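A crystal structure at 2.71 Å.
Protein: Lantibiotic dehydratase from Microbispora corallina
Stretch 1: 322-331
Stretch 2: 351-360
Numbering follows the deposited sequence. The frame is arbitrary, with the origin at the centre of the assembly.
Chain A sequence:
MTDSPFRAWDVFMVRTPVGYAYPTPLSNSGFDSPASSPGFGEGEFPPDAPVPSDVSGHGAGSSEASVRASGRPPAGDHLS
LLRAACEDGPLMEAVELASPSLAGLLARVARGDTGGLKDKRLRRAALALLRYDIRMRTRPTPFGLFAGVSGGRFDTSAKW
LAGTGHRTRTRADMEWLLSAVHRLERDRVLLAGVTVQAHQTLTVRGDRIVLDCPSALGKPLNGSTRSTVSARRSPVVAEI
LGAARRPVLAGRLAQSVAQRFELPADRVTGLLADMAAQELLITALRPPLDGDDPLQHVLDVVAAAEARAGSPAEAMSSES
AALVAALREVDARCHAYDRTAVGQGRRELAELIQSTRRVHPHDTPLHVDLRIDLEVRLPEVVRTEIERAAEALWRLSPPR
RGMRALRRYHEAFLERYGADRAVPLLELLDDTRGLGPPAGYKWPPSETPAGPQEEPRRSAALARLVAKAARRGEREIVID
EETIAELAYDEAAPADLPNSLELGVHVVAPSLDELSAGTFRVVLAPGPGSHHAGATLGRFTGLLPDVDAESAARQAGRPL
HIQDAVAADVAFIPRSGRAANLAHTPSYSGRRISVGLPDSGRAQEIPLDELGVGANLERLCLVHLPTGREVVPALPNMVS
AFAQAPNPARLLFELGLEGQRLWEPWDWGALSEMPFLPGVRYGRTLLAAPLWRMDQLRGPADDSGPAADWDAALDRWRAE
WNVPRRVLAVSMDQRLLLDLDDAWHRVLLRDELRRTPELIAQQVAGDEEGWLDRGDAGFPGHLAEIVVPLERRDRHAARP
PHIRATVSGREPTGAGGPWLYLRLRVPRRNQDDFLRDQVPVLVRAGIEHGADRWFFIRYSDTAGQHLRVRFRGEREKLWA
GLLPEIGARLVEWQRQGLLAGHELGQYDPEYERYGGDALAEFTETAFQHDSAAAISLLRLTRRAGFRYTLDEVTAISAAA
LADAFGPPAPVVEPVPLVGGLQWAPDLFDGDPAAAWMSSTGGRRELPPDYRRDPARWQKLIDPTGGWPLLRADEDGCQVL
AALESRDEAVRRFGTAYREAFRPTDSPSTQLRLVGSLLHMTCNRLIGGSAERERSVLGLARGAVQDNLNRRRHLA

Stretch 1 322-331: ALVAALREVD
Stretch 2 (351-360) ELIQSTRRVH

Stretch 1 is helical throughout, part of a longer helix that extends beyond both its ends; stretch 2 is helical from E351 to V359, with the helix starting earlier in the chain. The two axes run nearly antiparallel, with 163° between their N-to-C directions (signed crossing angle -163°), and approach to 8.9 Å. The register is fixed by two CA pairs, V330 CA to S355 CA and A326 CA to V359 CA, each 6.0 Å. Moving four residues forward along stretch 2 therefore moves four residues back along stretch 1, one helical turn in each. Summed over both sides, the contact buries 400 Å².

E351 (phi/psi -71/-36) makes no contact across the interface. L352 follows at -70/-40, with chi1 t and chi2 p (41°). Its CA-to-CB bond points sideways, but the end of the side chain comes nearer to stretch 1: L352 CD1 lies 3.8 Å from V330 CG1, an apolar contact, and 3.5 Å from the carbonyl V330 O. I353 and Q354 both direct CA-to-CB away and do not touch stretch 1; I353 (m, m) instead lends its carbonyl to T356.

S355 points toward stretch 1 with chi1 t, its phi/psi -59/-53. S355 OG stands 3.5 Å from V330 CG2 and 3.6 Å from E329 OE2, and so lies beside both an apolar and a charged neighbour. T356 (-59/-32) is sideways with chi1 p (71°). Its hydroxyl turns back on its own helix, where T356 OG1 donates a hydrogen bond of 2.5 Å to I353 O, while T356 CG2 packs 3.6 Å from V330 CG2. V330, sideways with chi1 t (165°), thus meets three successive contact residues of stretch 2, which agrees with the 84 Å² of its surface covered there.

R357 points away and makes no contact. R358, toward, supplies the charged interaction. With chi1 at -106°, between wells, then chi2 t, chi3 m and chi4 143°, its guanidinium reaches E329, whose CA-to-CB bond also points toward the partner helix and whose chain is extended (chi1 t, chi2 t, chi3 -42°). R358 NH1 donates to E329 OE2 at 2.8 Å with an N-H...O angle of 156°, and R358 NH2 donates to the same E329 OE2 at 3.2 Å and 136°. The shorter, straighter bond is that from NH1. Because OE2 lies at the guanidinium edge, near its plane, both nitrogens can address one oxygen within this salt bridge.

V359 (-57/-49, chi1 t) points toward stretch 1 and has 80 Å² covered. V359 CG2 is 3.4 Å from A326 O and 3.6 Å from A326 CB, while V359 CG1 lies 3.9 Å from L323 CD1 and 4.1 Å from L327 CD2. L323 (t, p) and L327 (m, t) point sideways and away respectively, yet their ends come nearer. H360, at -176/128, is the first residue to leave helical phi/psi, although H360 N still donates to T356 O at 2.9 Å.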

# COMPACT_ATOMS: atom_id res chain seq x y z
N ALA A 322 -5.42 -2.51 59.37
CA ALA A 322 -6.60 -1.66 59.33
C ALA A 322 -7.22 -1.78 57.95
O ALA A 322 -8.42 -2.05 57.81
CB ALA A 322 -6.24 -0.22 59.64
N LEU A 323 -6.39 -1.60 56.92
CA LEU A 323 -6.78 -1.76 55.52
C LEU A 323 -7.28 -3.17 55.28
O LEU A 323 -8.24 -3.37 54.53
CB LEU A 323 -5.59 -1.51 54.59
CG LEU A 323 -5.83 -1.61 53.08
CD1 LEU A 323 -7.10 -0.89 52.67
CD2 LEU A 323 -4.65 -1.08 52.30
N VAL A 324 -6.62 -4.15 55.89
CA VAL A 324 -7.01 -5.54 55.73
C VAL A 324 -8.43 -5.75 56.24
O VAL A 324 -9.26 -6.32 55.54
CB VAL A 324 -6.02 -6.51 56.42
CG1 VAL A 324 -6.63 -7.89 56.61
CG2 VAL A 324 -4.75 -6.62 55.59
N ALA A 325 -8.71 -5.26 57.44
CA ALA A 325 -10.05 -5.41 58.01
C ALA A 325 -11.09 -4.70 57.13
O ALA A 325 -12.12 -5.28 56.83
CB ALA A 325 -10.08 -4.92 59.45
N ALA A 326 -10.79 -3.48 56.71
CA ALA A 326 -11.65 -2.73 55.79
C ALA A 326 -11.97 -3.47 54.46
O ALA A 326 -13.00 -3.22 53.82
CB ALA A 326 -11.03 -1.37 55.50
N LEU A 327 -11.09 -4.39 54.07
CA LEU A 327 -11.31 -5.17 52.86
C LEU A 327 -12.16 -6.40 53.15
O LEU A 327 -13.04 -6.74 52.37
CB LEU A 327 -9.98 -5.59 52.22
CG LEU A 327 -9.18 -4.52 51.46
CD1 LEU A 327 -7.80 -5.03 51.11
CD2 LEU A 327 -9.91 -4.07 50.21
N ARG A 328 -11.92 -7.04 54.30
CA ARG A 328 -12.73 -8.19 54.72
C ARG A 328 -14.19 -7.79 54.96
O ARG A 328 -15.08 -8.62 54.92
CB ARG A 328 -12.16 -8.80 56.00
CG ARG A 328 -10.73 -9.26 55.89
CD ARG A 328 -10.28 -10.00 57.12
NE ARG A 328 -8.85 -10.26 57.07
CZ ARG A 328 -8.14 -10.76 58.08
NH1 ARG A 328 -8.74 -11.07 59.22
NH2 ARG A 328 -6.84 -10.94 57.93
N GLU A 329 -14.40 -6.51 55.25
CA GLU A 329 -15.74 -6.01 55.49
C GLU A 329 -16.48 -5.98 54.17
O GLU A 329 -17.65 -6.37 54.07
CB GLU A 329 -15.72 -4.60 56.09
CG GLU A 329 -17.05 -4.21 56.77
CD GLU A 329 -17.06 -2.82 57.39
OE1 GLU A 329 -16.06 -2.42 58.03
OE2 GLU A 329 -18.08 -2.11 57.22
N VAL A 330 -15.76 -5.54 53.13
CA VAL A 330 -16.33 -5.44 51.80
C VAL A 330 -16.64 -6.83 51.29
O VAL A 330 -17.67 -7.06 50.67
CB VAL A 330 -15.37 -4.75 50.85
CG1 VAL A 330 -15.80 -4.97 49.40
CG2 VAL A 330 -15.28 -3.25 51.19
N ASP A 331 -15.75 -7.77 51.59
CA ASP A 331 -16.00 -9.15 51.27
C ASP A 331 -17.31 -9.59 51.92
O ASP A 331 -18.21 -10.12 51.25
CB ASP A 331 -14.85 -10.03 51.75
CG ASP A 331 -14.98 -11.45 51.28
OD1 ASP A 331 -15.01 -11.66 50.04
OD2 ASP A 331 -15.05 -12.36 52.14
N GLU A 351 -24.86 -0.04 51.31
CA GLU A 351 -24.02 -0.49 52.43
C GLU A 351 -22.68 -1.05 51.95
O GLU A 351 -21.66 -0.86 52.59
CB GLU A 351 -24.79 -1.51 53.28
CG GLU A 351 -25.60 -0.86 54.41
CD GLU A 351 -26.62 -1.79 55.08
OE1 GLU A 351 -26.89 -2.89 54.53
OE2 GLU A 351 -27.16 -1.41 56.14
N LEU A 352 -22.70 -1.74 50.81
CA LEU A 352 -21.46 -2.23 50.23
C LEU A 352 -20.64 -1.06 49.69
O LEU A 352 -19.43 -1.02 49.86
CB LEU A 352 -21.77 -3.25 49.12
CG LEU A 352 -20.66 -4.00 48.38
CD1 LEU A 352 -19.54 -4.44 49.31
CD2 LEU A 352 -21.25 -5.21 47.69
N ILE A 353 -21.32 -0.10 49.07
CA ILE A 353 -20.64 1.04 48.44
C ILE A 353 -19.79 1.86 49.40
O ILE A 353 -18.59 2.00 49.19
CB ILE A 353 -21.63 1.98 47.71
CG1 ILE A 353 -22.29 1.28 46.54
CG2 ILE A 353 -20.91 3.25 47.24
CD1 ILE A 353 -21.32 0.90 45.48
N GLN A 354 -20.39 2.41 50.45
CA GLN A 354 -19.62 3.30 51.32
C GLN A 354 -18.53 2.51 52.06
O GLN A 354 -17.51 3.07 52.45
CB GLN A 354 -20.52 4.11 52.28
CG GLN A 354 -20.66 3.55 53.70
CD GLN A 354 -21.36 2.20 53.75
OE1 GLN A 354 -21.97 1.79 52.77
NE2 GLN A 354 -21.26 1.51 54.89
N SER A 355 -18.76 1.21 52.25
CA SER A 355 -17.75 0.33 52.85
C SER A 355 -16.47 0.34 52.01
O SER A 355 -15.37 0.57 52.51
CB SER A 355 -18.31 -1.09 53.01
OG SER A 355 -17.37 -1.94 53.65
N THR A 356 -16.63 0.07 50.72
CA THR A 356 -15.55 0.19 49.76
C THR A 356 -14.98 1.61 49.71
O THR A 356 -13.80 1.79 49.45
CB THR A 356 -16.00 -0.22 48.32
OG1 THR A 356 -16.89 0.77 47.78
CG2 THR A 356 -16.68 -1.59 48.32
N ARG A 357 -15.83 2.60 49.94
CA ARG A 357 -15.41 4.00 49.93
C ARG A 357 -14.50 4.32 51.11
O ARG A 357 -13.72 5.28 51.07
CB ARG A 357 -16.62 4.95 49.94
CG ARG A 357 -17.43 4.94 48.65
CD ARG A 357 -18.49 6.03 48.65
NE ARG A 357 -17.90 7.37 48.74
CZ ARG A 357 -17.43 8.05 47.70
NH1 ARG A 357 -17.48 7.53 46.47
NH2 ARG A 357 -16.90 9.26 47.88
N ARG A 358 -14.64 3.54 52.19
CA ARG A 358 -13.79 3.71 53.35
C ARG A 358 -12.36 3.32 52.98
O ARG A 358 -11.41 4.06 53.25
CB ARG A 358 -14.30 2.88 54.53
CG ARG A 358 -14.97 3.73 55.62
CD ARG A 358 -15.66 2.88 56.67
NE ARG A 358 -16.95 2.37 56.21
CZ ARG A 358 -17.42 1.16 56.50
NH1 ARG A 358 -16.69 0.32 57.24
NH2 ARG A 358 -18.61 0.77 56.04
N VAL A 359 -12.24 2.17 52.35
CA VAL A 359 -10.98 1.69 51.81
C VAL A 359 -10.41 2.70 50.85
O VAL A 359 -9.25 3.09 50.97
CB VAL A 359 -11.20 0.38 51.04
CG1 VAL A 359 -9.99 0.04 50.19
CG2 VAL A 359 -11.54 -0.74 52.01
N HIS A 360 -11.24 3.16 49.92
CA HIS A 360 -10.86 4.16 48.93
C HIS A 360 -12.08 4.52 48.09
O HIS A 360 -12.74 3.64 47.54
CB HIS A 360 -9.76 3.62 48.01
CG HIS A 360 -9.39 4.56 46.89
ND1 HIS A 360 -8.97 5.85 47.12
CD2 HIS A 360 -9.42 4.39 45.55
CE1 HIS A 360 -8.74 6.44 45.95
NE2 HIS A 360 -9.00 5.58 44.99